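Local structure of ancestral congerin Con-anc (3AJY) at residues Phe31-Gly36 against Phe86-Thr91. The protein is a reconstructed ancestor of the fish galectins called congerins and binds a galactose-containing glycan, as expected of a galectin. Numbering follows the deposited sequence.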
loop_
_atom_site.group_PDB
_atom_site.type_symbol
_atom_site.label_atom_id
_atom_site.label_comp_id
_atom_site.label_asym_id
_atom_site.label_seq_id
_atom_site.Cartn_x
_atom_site.Cartn_y
_atom_site.Cartn_z
ATOM N N PHE A 31 -7.909 -6.659 -16.654
ATOM C CA PHE A 31 -7.567 -6.483 -15.257
ATOM C C PHE A 31 -8.224 -5.205 -14.762
ATOM O O PHE A 31 -8.455 -4.276 -15.552
ATOM C CB PHE A 31 -6.044 -6.517 -15.028
ATOM C CG PHE A 31 -5.351 -5.210 -15.300
ATOM C CD1 PHE A 31 -5.037 -4.832 -16.597
ATOM C CD2 PHE A 31 -5.000 -4.363 -14.247
ATOM C CE1 PHE A 31 -4.384 -3.611 -16.851
ATOM C CE2 PHE A 31 -4.353 -3.148 -14.494
ATOM C CZ PHE A 31 -4.053 -2.778 -15.796
ATOM N N SER A 32 -8.547 -5.161 -13.471
ATOM C CA SER A 32 -9.274 -4.030 -12.895
ATOM C C SER A 32 -8.608 -3.464 -11.660
ATOM O O SER A 32 -7.899 -4.157 -10.932
ATOM C CB SER A 32 -10.731 -4.394 -12.581
ATOM O OG SER A 32 -10.801 -5.418 -11.607
ATOM N N ILE A 33 -8.799 -2.162 -11.482
ATOM C CA ILE A 33 -8.467 -1.478 -10.252
ATOM C C ILE A 33 -9.797 -1.105 -9.646
ATOM O O ILE A 33 -10.671 -0.615 -10.344
ATOM C CB ILE A 33 -7.592 -0.221 -10.528
ATOM C CG1 ILE A 33 -6.266 -0.640 -11.188
ATOM C CG2 ILE A 33 -7.378 0.589 -9.238
ATOM C CD1 ILE A 33 -5.466 -1.750 -10.417
ATOM N N ASN A 34 -9.965 -1.384 -8.358
ATOM C CA ASN A 34 -11.224 -1.154 -7.664
ATOM C C ASN A 34 -11.021 -0.378 -6.372
ATOM O O ASN A 34 -10.206 -0.750 -5.533
ATOM C CB ASN A 34 -11.882 -2.496 -7.343
ATOM C CG ASN A 34 -11.986 -3.373 -8.551
ATOM O OD1 ASN A 34 -12.805 -3.131 -9.440
ATOM N ND2 ASN A 34 -11.149 -4.395 -8.606
ATOM N N VAL A 35 -11.763 0.703 -6.212
ATOM C CA VAL A 35 -11.674 1.461 -4.988
ATOM C C VAL A 35 -13.068 1.772 -4.451
ATOM O O VAL A 35 -13.959 2.144 -5.205
ATOM C CB VAL A 35 -10.809 2.734 -5.166
ATOM C CG1 VAL A 35 -9.361 2.342 -5.502
ATOM C CG2 VAL A 35 -11.344 3.604 -6.277
ATOM N N GLY A 36 -13.245 1.592 -3.143
ATOM C CA GLY A 36 -14.522 1.864 -2.511
ATOM C C GLY A 36 -14.507 1.529 -1.041
ATOM O O GLY A 36 -13.608 1.941 -0.314
ATOM N N PHE A 86 2.174 -1.820 -15.749
ATOM C CA PHE A 86 1.094 -0.850 -15.797
ATOM C C PHE A 86 1.250 0.138 -14.655
ATOM O O PHE A 86 1.821 -0.173 -13.614
ATOM C CB PHE A 86 -0.285 -1.515 -15.764
ATOM C CG PHE A 86 -0.675 -2.056 -14.409
ATOM C CD1 PHE A 86 -0.485 -3.397 -14.106
ATOM C CD2 PHE A 86 -1.258 -1.219 -13.449
ATOM C CE1 PHE A 86 -0.853 -3.904 -12.838
ATOM C CE2 PHE A 86 -1.615 -1.694 -12.191
ATOM C CZ PHE A 86 -1.395 -3.055 -11.876
ATOM N N GLU A 87 0.749 1.345 -14.851
ATOM C CA GLU A 87 0.720 2.292 -13.756
ATOM C C GLU A 87 -0.467 3.213 -13.910
ATOM O O GLU A 87 -0.750 3.697 -15.011
ATOM C CB GLU A 87 2.026 3.076 -13.657
ATOM C CG GLU A 87 2.255 3.689 -12.284
ATOM C CD GLU A 87 3.392 4.710 -12.293
ATOM O OE1 GLU A 87 4.563 4.286 -12.354
ATOM O OE2 GLU A 87 3.107 5.928 -12.245
ATOM N N ILE A 88 -1.171 3.436 -12.809
ATOM C CA ILE A 88 -2.384 4.244 -12.825
ATOM C C ILE A 88 -2.405 5.150 -11.607
ATOM O O ILE A 88 -2.080 4.719 -10.514
ATOM C CB ILE A 88 -3.662 3.336 -12.856
ATOM C CG1 ILE A 88 -3.628 2.414 -14.078
ATOM C CG2 ILE A 88 -4.940 4.152 -12.903
ATOM C CD1 ILE A 88 -4.521 1.164 -13.932
ATOM N N THR A 89 -2.769 6.412 -11.794
ATOM C CA THR A 89 -2.952 7.341 -10.657
ATOM C C THR A 89 -4.384 7.878 -10.619
ATOM O O THR A 89 -4.938 8.296 -11.650
ATOM C CB THR A 89 -1.919 8.498 -10.688
ATOM O OG1 THR A 89 -0.599 7.948 -10.565
ATOM C CG2 THR A 89 -2.137 9.483 -9.542
ATOM N N ILE A 90 -4.973 7.859 -9.427
ATOM C CA ILE A 90 -6.372 8.234 -9.223
ATOM C C ILE A 90 -6.470 9.264 -8.107
ATOM O O ILE A 90 -5.822 9.141 -7.071
ATOM C CB ILE A 90 -7.247 7.014 -8.796
ATOM C CG1 ILE A 90 -7.139 5.869 -9.820
ATOM C CG2 ILE A 90 -8.711 7.449 -8.627
ATOM C CD1 ILE A 90 -7.731 4.528 -9.328
ATOM N N THR A 91 -7.275 10.285 -8.329
ATOM C CA THR A 91 -7.590 11.237 -7.280
ATOM C C THR A 91 -9.034 11.604 -7.505
ATOM O O THR A 91 -9.589 11.299 -8.558
ATOM C CB THR A 91 -6.669 12.506 -7.324
ATOM O OG1 THR A 91 -6.865 13.272 -6.130
ATOM C CG2 THR A 91 -6.988 13.370 -8.507
#
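Phe31 puts the far end of its ring over one face of the Phe86 ring: CE2 of Phe31 stands 3.6 Å above the plane of the Phe86 ring, over its centre, and CZ of Phe31 comes to 3.7 Å from CG of Phe86. The rings meet obliquely, planes at 43°. In both residues CG lies between the main-chain N and C (chi1 82° in Phe31, 74° in Phe86), the setting in which the two rings meet.

Two residues along each strand, Ile33 and Ile88 lie alongside, their side chains running in opposite senses, with CG1 of Ile33 3.7 Å from CD1 of Ile88. The other branch of Ile33 serves Ile90, its CG2 meeting CD1 of Ile90 at 4.0 Å, so a single side chain sits against two isoleucines two positions apart.

Phe80 closes in from a loop, meeting Phe31 edge-to-face and touching Phe86 and Ile88, while His48 stacks on Phe31. On the reverse side of strand 31-35, Asn34 ND2 donates to Ser32 OG (3.2 Å), and Asn34 OD1 is hydrogen-bonded to His45 of the glycan pocket.

The axes of segments 31-35 and 86-91 come to 10.2 Å at closest, their N-to-C directions 25° apart; the strands belong to separate antiparallel sheets and meet through apolar side chains alone. This is the buried interior of the galectin beta-sandwich, where the sugar-binding sheet packs face to face on its partner.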